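Long-range contact in saframycin Mx1 synthetase B (Legionella pneumophila subsp. pneumophila, PDB 3KXW), which belongs to the AMP-binding enzyme family of the ANL clan: residues F203-W214 with W252-I263. Sequence-based numbering, arbitrary orientation.
With 1ZZ (5'-O-[(S)-(dodecanoyloxy)(hydroxy)phosphoryl]adenosine), chain B.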
loop_
_atom_site.group_PDB
_atom_site.type_symbol
_atom_site.label_atom_id
_atom_site.label_comp_id
_atom_site.label_asym_id
_atom_site.label_seq_id
_atom_site.Cartn_x
_atom_site.Cartn_y
_atom_site.Cartn_z
ATOM N N PHE A 203 12.448 -2.701 12.999
ATOM C CA PHE A 203 11.368 -3.546 13.520
ATOM C C PHE A 203 11.852 -4.591 14.539
ATOM O O PHE A 203 11.080 -5.437 14.971
ATOM C CB PHE A 203 10.578 -4.239 12.383
ATOM C CG PHE A 203 9.532 -3.346 11.738
ATOM C CD1 PHE A 203 9.911 -2.194 11.042
ATOM C CD2 PHE A 203 8.179 -3.658 11.829
ATOM C CE1 PHE A 203 8.946 -1.342 10.457
ATOM C CE2 PHE A 203 7.209 -2.818 11.235
ATOM C CZ PHE A 203 7.610 -1.670 10.553
ATOM N N HIS A 204 13.128 -4.535 14.910
ATOM C CA HIS A 204 13.678 -5.477 15.883
ATOM C C HIS A 204 13.365 -6.927 15.521
ATOM O O HIS A 204 12.986 -7.718 16.383
ATOM C CB HIS A 204 13.134 -5.182 17.283
ATOM C CG HIS A 204 13.713 -3.958 17.931
ATOM N ND1 HIS A 204 14.147 -2.861 17.219
ATOM C CD2 HIS A 204 13.892 -3.644 19.237
ATOM C CE1 HIS A 204 14.592 -1.936 18.052
ATOM N NE2 HIS A 204 14.442 -2.384 19.285
HETATM N N MSE A 205 13.509 -7.277 14.245
HETATM C CA MSE A 205 13.252 -8.643 13.799
HETATM C C MSE A 205 14.320 -9.582 14.328
HETATM O O MSE A 205 15.453 -9.171 14.540
HETATM C CB MSE A 205 13.233 -8.706 12.271
HETATM C CG MSE A 205 12.130 -7.850 11.704
HETATM SE SE MSE A 205 11.705 -8.249 9.849
HETATM C CE MSE A 205 10.398 -6.832 9.624
ATOM N N ASN A 206 13.946 -10.832 14.523
ATOM C CA ASN A 206 14.868 -11.846 15.025
ATOM C C ASN A 206 14.341 -13.182 14.551
ATOM O O ASN A 206 13.450 -13.219 13.697
ATOM C CB ASN A 206 14.999 -11.784 16.557
ATOM C CG ASN A 206 13.670 -11.979 17.282
ATOM O OD1 ASN A 206 12.869 -12.834 16.934
ATOM N ND2 ASN A 206 13.453 -11.185 18.324
ATOM N N ASP A 207 14.854 -14.286 15.081
ATOM C CA ASP A 207 14.444 -15.574 14.522
ATOM C C ASP A 207 13.207 -16.176 15.204
ATOM O O ASP A 207 12.820 -17.314 14.946
ATOM C CB ASP A 207 15.637 -16.548 14.422
ATOM C CG ASP A 207 16.262 -16.824 15.751
ATOM O OD1 ASP A 207 15.531 -16.661 16.748
ATOM O OD2 ASP A 207 17.464 -17.196 15.810
ATOM N N GLU A 208 12.558 -15.397 16.057
ATOM C CA GLU A 208 11.202 -15.726 16.465
ATOM C C GLU A 208 10.190 -15.033 15.523
ATOM O O GLU A 208 9.002 -15.369 15.509
ATOM C CB GLU A 208 10.991 -15.266 17.899
ATOM C CG GLU A 208 9.801 -15.871 18.596
ATOM C CD GLU A 208 9.715 -15.417 20.048
ATOM O OE1 GLU A 208 10.784 -15.324 20.724
ATOM O OE2 GLU A 208 8.585 -15.145 20.503
ATOM N N THR A 209 10.667 -14.076 14.734
ATOM C CA THR A 209 9.751 -13.207 13.982
ATOM C C THR A 209 8.936 -13.994 12.968
ATOM O O THR A 209 9.480 -14.833 12.242
ATOM C CB THR A 209 10.516 -12.098 13.232
ATOM O OG1 THR A 209 11.207 -11.263 14.177
ATOM C CG2 THR A 209 9.555 -11.256 12.390
ATOM N N ILE A 210 7.634 -13.733 12.916
ATOM C CA ILE A 210 6.799 -14.269 11.854
ATOM C C ILE A 210 5.936 -13.134 11.306
ATOM O O ILE A 210 5.256 -12.443 12.044
ATOM C CB ILE A 210 5.924 -15.424 12.357
ATOM C CG1 ILE A 210 6.834 -16.601 12.770
ATOM C CG2 ILE A 210 4.918 -15.863 11.284
ATOM C CD1 ILE A 210 6.074 -17.817 13.243
ATOM N N ILE A 211 5.978 -12.921 10.002
ATOM C CA ILE A 211 5.180 -11.837 9.464
ATOM C C ILE A 211 3.895 -12.363 8.851
ATOM O O ILE A 211 3.915 -13.349 8.112
ATOM C CB ILE A 211 5.984 -11.038 8.419
ATOM C CG1 ILE A 211 7.227 -10.414 9.079
ATOM C CG2 ILE A 211 5.091 -10.006 7.729
ATOM C CD1 ILE A 211 8.155 -9.683 8.087
ATOM N N PHE A 212 2.773 -11.728 9.155
ATOM C CA PHE A 212 1.552 -12.040 8.418
ATOM C C PHE A 212 1.161 -10.837 7.561
ATOM O O PHE A 212 1.295 -9.696 8.000
ATOM C CB PHE A 212 0.386 -12.437 9.331
ATOM C CG PHE A 212 -0.807 -12.862 8.562
ATOM C CD1 PHE A 212 -0.947 -14.193 8.172
ATOM C CD2 PHE A 212 -1.719 -11.922 8.081
ATOM C CE1 PHE A 212 -2.021 -14.582 7.387
ATOM C CE2 PHE A 212 -2.780 -12.315 7.293
ATOM C CZ PHE A 212 -2.935 -13.650 6.937
ATOM N N SER A 213 0.696 -11.080 6.348
ATOM C CA SER A 213 0.244 -9.973 5.527
ATOM C C SER A 213 -0.917 -10.324 4.630
ATOM O O SER A 213 -0.899 -11.364 3.989
ATOM C CB SER A 213 1.397 -9.456 4.681
ATOM O OG SER A 213 1.004 -8.314 3.931
ATOM N N TRP A 214 -1.923 -9.453 4.575
ATOM C CA TRP A 214 -2.925 -9.530 3.496
ATOM C C TRP A 214 -2.723 -8.399 2.490
ATOM O O TRP A 214 -3.524 -8.252 1.566
ATOM C CB TRP A 214 -4.369 -9.451 4.038
ATOM C CG TRP A 214 -4.608 -8.225 4.910
ATOM C CD1 TRP A 214 -4.541 -8.177 6.265
ATOM C CD2 TRP A 214 -4.942 -6.897 4.475
ATOM N NE1 TRP A 214 -4.800 -6.897 6.713
ATOM C CE2 TRP A 214 -5.050 -6.094 5.631
ATOM C CE3 TRP A 214 -5.162 -6.308 3.227
ATOM C CZ2 TRP A 214 -5.351 -4.737 5.580
ATOM C CZ3 TRP A 214 -5.480 -4.950 3.174
ATOM C CH2 TRP A 214 -5.564 -4.177 4.343
ATOM N N TRP A 252 -7.958 -12.111 9.252
ATOM C CA TRP A 252 -6.651 -11.531 9.585
ATOM C C TRP A 252 -6.236 -11.894 11.014
ATOM O O TRP A 252 -5.105 -12.310 11.269
ATOM C CB TRP A 252 -6.710 -10.012 9.453
ATOM C CG TRP A 252 -5.391 -9.266 9.635
ATOM C CD1 TRP A 252 -4.130 -9.778 9.567
ATOM C CD2 TRP A 252 -5.244 -7.858 9.838
ATOM N NE1 TRP A 252 -3.199 -8.773 9.740
ATOM C CE2 TRP A 252 -3.859 -7.582 9.895
ATOM C CE3 TRP A 252 -6.153 -6.796 9.960
ATOM C CZ2 TRP A 252 -3.354 -6.286 10.087
ATOM C CZ3 TRP A 252 -5.649 -5.500 10.171
ATOM C CH2 TRP A 252 -4.256 -5.260 10.228
ATOM N N LEU A 253 -7.154 -11.712 11.947
ATOM C CA LEU A 253 -6.849 -11.914 13.365
ATOM C C LEU A 253 -6.825 -13.403 13.716
ATOM O O LEU A 253 -6.029 -13.837 14.551
ATOM C CB LEU A 253 -7.826 -11.126 14.247
ATOM C CG LEU A 253 -8.041 -9.668 13.825
ATOM C CD1 LEU A 253 -9.018 -9.009 14.802
ATOM C CD2 LEU A 253 -6.737 -8.860 13.768
ATOM N N LYS A 254 -7.679 -14.190 13.067
ATOM C CA LYS A 254 -7.594 -15.655 13.176
ATOM C C LYS A 254 -6.239 -16.206 12.721
ATOM O O LYS A 254 -5.634 -17.058 13.398
ATOM C CB LYS A 254 -8.693 -16.344 12.372
ATOM C CG LYS A 254 -10.036 -16.360 13.059
ATOM C CD LYS A 254 -10.975 -17.327 12.308
ATOM C CE LYS A 254 -12.332 -17.467 12.992
ATOM N NZ LYS A 254 -13.255 -18.371 12.225
ATOM N N HIS A 255 -5.756 -15.742 11.578
ATOM C CA HIS A 255 -4.444 -16.218 11.119
ATOM C C HIS A 255 -3.301 -15.751 12.004
ATOM O O HIS A 255 -2.362 -16.509 12.236
ATOM C CB HIS A 255 -4.190 -15.858 9.658
ATOM C CG HIS A 255 -5.056 -16.626 8.718
ATOM N ND1 HIS A 255 -5.546 -16.105 7.543
ATOM C CD2 HIS A 255 -5.550 -17.882 8.810
ATOM C CE1 HIS A 255 -6.284 -17.017 6.934
ATOM N NE2 HIS A 255 -6.299 -18.103 7.680
ATOM N N ILE A 256 -3.371 -14.514 12.490
ATOM C CA ILE A 256 -2.344 -14.019 13.385
ATOM C C ILE A 256 -2.304 -14.948 14.583
ATOM O O ILE A 256 -1.224 -15.295 15.097
ATOM C CB ILE A 256 -2.622 -12.556 13.826
ATOM C CG1 ILE A 256 -2.250 -11.583 12.677
ATOM C CG2 ILE A 256 -1.877 -12.225 15.114
ATOM C CD1 ILE A 256 -2.657 -10.091 12.945
ATOM N N THR A 257 -3.496 -15.356 15.012
ATOM C CA THR A 257 -3.648 -16.235 16.160
ATOM C C THR A 257 -3.031 -17.611 15.882
ATOM O O THR A 257 -2.199 -18.100 16.659
ATOM C CB THR A 257 -5.141 -16.421 16.515
ATOM O OG1 THR A 257 -5.687 -15.176 16.993
ATOM C CG2 THR A 257 -5.294 -17.507 17.603
ATOM N N LYS A 258 -3.468 -18.225 14.786
ATOM C CA LYS A 258 -3.047 -19.569 14.407
ATOM C C LYS A 258 -1.542 -19.672 14.197
ATOM O O LYS A 258 -0.914 -20.595 14.691
ATOM C CB LYS A 258 -3.769 -20.019 13.144
ATOM C CG LYS A 258 -3.463 -21.462 12.715
ATOM C CD LYS A 258 -4.314 -21.863 11.514
ATOM C CE LYS A 258 -3.905 -23.223 10.973
ATOM N NZ LYS A 258 -4.867 -23.674 9.934
ATOM N N TYR A 259 -0.972 -18.694 13.499
ATOM C CA TYR A 259 0.422 -18.760 13.078
ATOM C C TYR A 259 1.376 -18.049 14.032
ATOM O O TYR A 259 2.578 -17.965 13.770
ATOM C CB TYR A 259 0.554 -18.216 11.641
ATOM C CG TYR A 259 -0.101 -19.141 10.632
ATOM C CD1 TYR A 259 0.570 -20.256 10.149
ATOM C CD2 TYR A 259 -1.400 -18.924 10.197
ATOM C CE1 TYR A 259 -0.032 -21.121 9.241
ATOM C CE2 TYR A 259 -2.017 -19.796 9.289
ATOM C CZ TYR A 259 -1.319 -20.897 8.826
ATOM O OH TYR A 259 -1.899 -21.762 7.912
ATOM N N LYS A 260 0.834 -17.548 15.140
ATOM C CA LYS A 260 1.602 -16.760 16.096
ATOM C C LYS A 260 2.445 -15.712 15.398
ATOM O O LYS A 260 3.631 -15.577 15.662
ATOM C CB LYS A 260 2.473 -17.661 16.979
ATOM C CG LYS A 260 1.666 -18.319 18.067
ATOM C CD LYS A 260 2.350 -19.536 18.609
ATOM C CE LYS A 260 1.481 -20.164 19.680
ATOM N NZ LYS A 260 1.589 -19.332 20.902
ATOM N N ALA A 261 1.820 -14.949 14.513
ATOM C CA ALA A 261 2.530 -13.874 13.853
ATOM C C ALA A 261 2.931 -12.824 14.872
ATOM O O ALA A 261 2.199 -12.546 15.843
ATOM C CB ALA A 261 1.651 -13.241 12.721
ATOM N N THR A 262 4.101 -12.235 14.660
ATOM C CA THR A 262 4.633 -11.237 15.575
ATOM C C THR A 262 4.566 -9.833 14.969
ATOM O O THR A 262 4.460 -8.816 15.687
ATOM C CB THR A 262 6.114 -11.568 15.995
ATOM O OG1 THR A 262 6.984 -11.452 14.867
ATOM C CG2 THR A 262 6.217 -12.997 16.521
ATOM N N ILE A 263 4.643 -9.778 13.646
ATOM C CA ILE A 263 4.562 -8.507 12.935
ATOM C C ILE A 263 3.489 -8.578 11.858
ATOM O O ILE A 263 3.469 -9.509 11.079
ATOM C CB ILE A 263 5.899 -8.166 12.276
ATOM C CG1 ILE A 263 7.010 -8.151 13.337
ATOM C CG2 ILE A 263 5.821 -6.809 11.599
ATOM C CD1 ILE A 263 8.385 -7.785 12.733
HETATM P P 1ZZ B . 3.279 5.192 -1.409
HETATM C C1 1ZZ B . 7.511 -5.363 7.794
HETATM N N1 1ZZ B . 1.783 8.406 3.953
HETATM O O1 1ZZ B . 2.579 4.344 1.658
HETATM C C2 1ZZ B . 6.615 -4.162 7.464
HETATM N N2 1ZZ B . 2.742 7.132 5.521
HETATM O O2 1ZZ B . 3.902 4.153 -0.270
HETATM C C3 1ZZ B . 7.411 -2.853 7.387
HETATM N N3 1ZZ B . 0.645 10.142 5.556
HETATM O O3 1ZZ B . 4.344 5.609 -2.297
HETATM C C4 1ZZ B . 6.613 -1.772 6.643
HETATM N N4 1ZZ B . 1.070 9.611 7.869
HETATM O O4 1ZZ B . 2.128 4.405 -2.222
HETATM C C5 1ZZ B . 7.135 -0.351 6.913
HETATM N N5 1ZZ B . 2.419 7.856 8.614
HETATM O O5 1ZZ B . 2.555 6.512 -0.691
HETATM C C6 1ZZ B . 6.190 0.647 6.227
HETATM O O6 1ZZ B . 1.488 7.915 1.538
HETATM C C7 1ZZ B . 6.318 2.178 6.415
HETATM O O7 1ZZ B . 1.663 10.817 1.683
HETATM C C8 1ZZ B . 5.249 3.109 5.809
HETATM O O8 1ZZ B . 3.812 10.256 0.587
HETATM C C9 1ZZ B . 5.576 3.351 4.326
HETATM C C10 1ZZ B . 4.339 3.625 3.438
HETATM C C11 1ZZ B . 4.790 3.570 1.951
HETATM C C12 1ZZ B . 3.856 4.470 1.121
HETATM C C13 1ZZ B . 3.254 7.310 0.240
HETATM C C14 1ZZ B . 2.418 8.323 0.720
HETATM C C15 1ZZ B . 3.197 9.463 1.471
HETATM C C16 1ZZ B . 2.285 10.061 2.215
HETATM C C17 1ZZ B . 1.533 8.910 2.678
HETATM C C18 1ZZ B . 2.608 7.248 4.253
HETATM C C19 1ZZ B . 1.943 8.232 6.141
HETATM C C20 1ZZ B . 1.434 8.990 5.214
HETATM C C21 1ZZ B . 0.427 10.425 6.818
HETATM C C22 1ZZ B . 1.756 8.626 7.592
HETATM O O HOH W 1 6.166 -16.429 16.808
HETATM O O HOH W 2 9.059 -9.970 15.678
#
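Trp214 turns the edge of its indole onto a face of Trp252 in a T-shaped stack, the planes meeting at 84°. This pair begins an aromatic cluster in the AMP-binding domain of the ANL clan, where helix segment 252-259 packs on strand 210-213 and runs nearly antiparallel to it (162° between axes). NE1 of Trp214 does the touching, 3.3 Å from CD2 of Trp252 and over the centre of that ring system; chi1 of 54° sets CG in the fork of the two backbone bonds and directs the pyrrole edge at Trp252. Leu253 CD2 lies over the opposite face of Trp252, whose NE1 is hydrogen-bonded to Ser264 OG. Phe212 completes the cluster between two helix residues. Its CD2 meets Trp252 CD1 at 3.6 Å, neither ring lying over the other, whereas its CE1 comes within 3.4 Å of His255 CB, the two rings oblique to each other. Just past the helix, the methyl of Ala261 packs against Phe212 CB.

Beyond the Schellman motif at Lys260, the chain returns to the strand and makes a single parallel bridge, Ile211 with Ile263, linking edge strands of two sheets. The evidence is two bonds that bracket Ile211: Ile263 N donates to Ile210 O, and Phe212 N to Ile263 O at 3.0 Å. Thr262 N is an additional donor to Ile210 O (2.9 Å, in the carbonyl plane), and Thr262 OG1 accepts from Ile210 N at 3.1 Å.

Ile263 carries the packing toward the ligand pocket: CG2 meets Phe203 CD2, and CD1 meets both Thr209 CG2 and the CE methyl of selenomethionine Met205. Phe203 and Met205 border the methyl end of the dodecanoyl tail of 1ZZ, Met205 CE near C1 and Phe203 CZ 3.4 Å from 1ZZ C3.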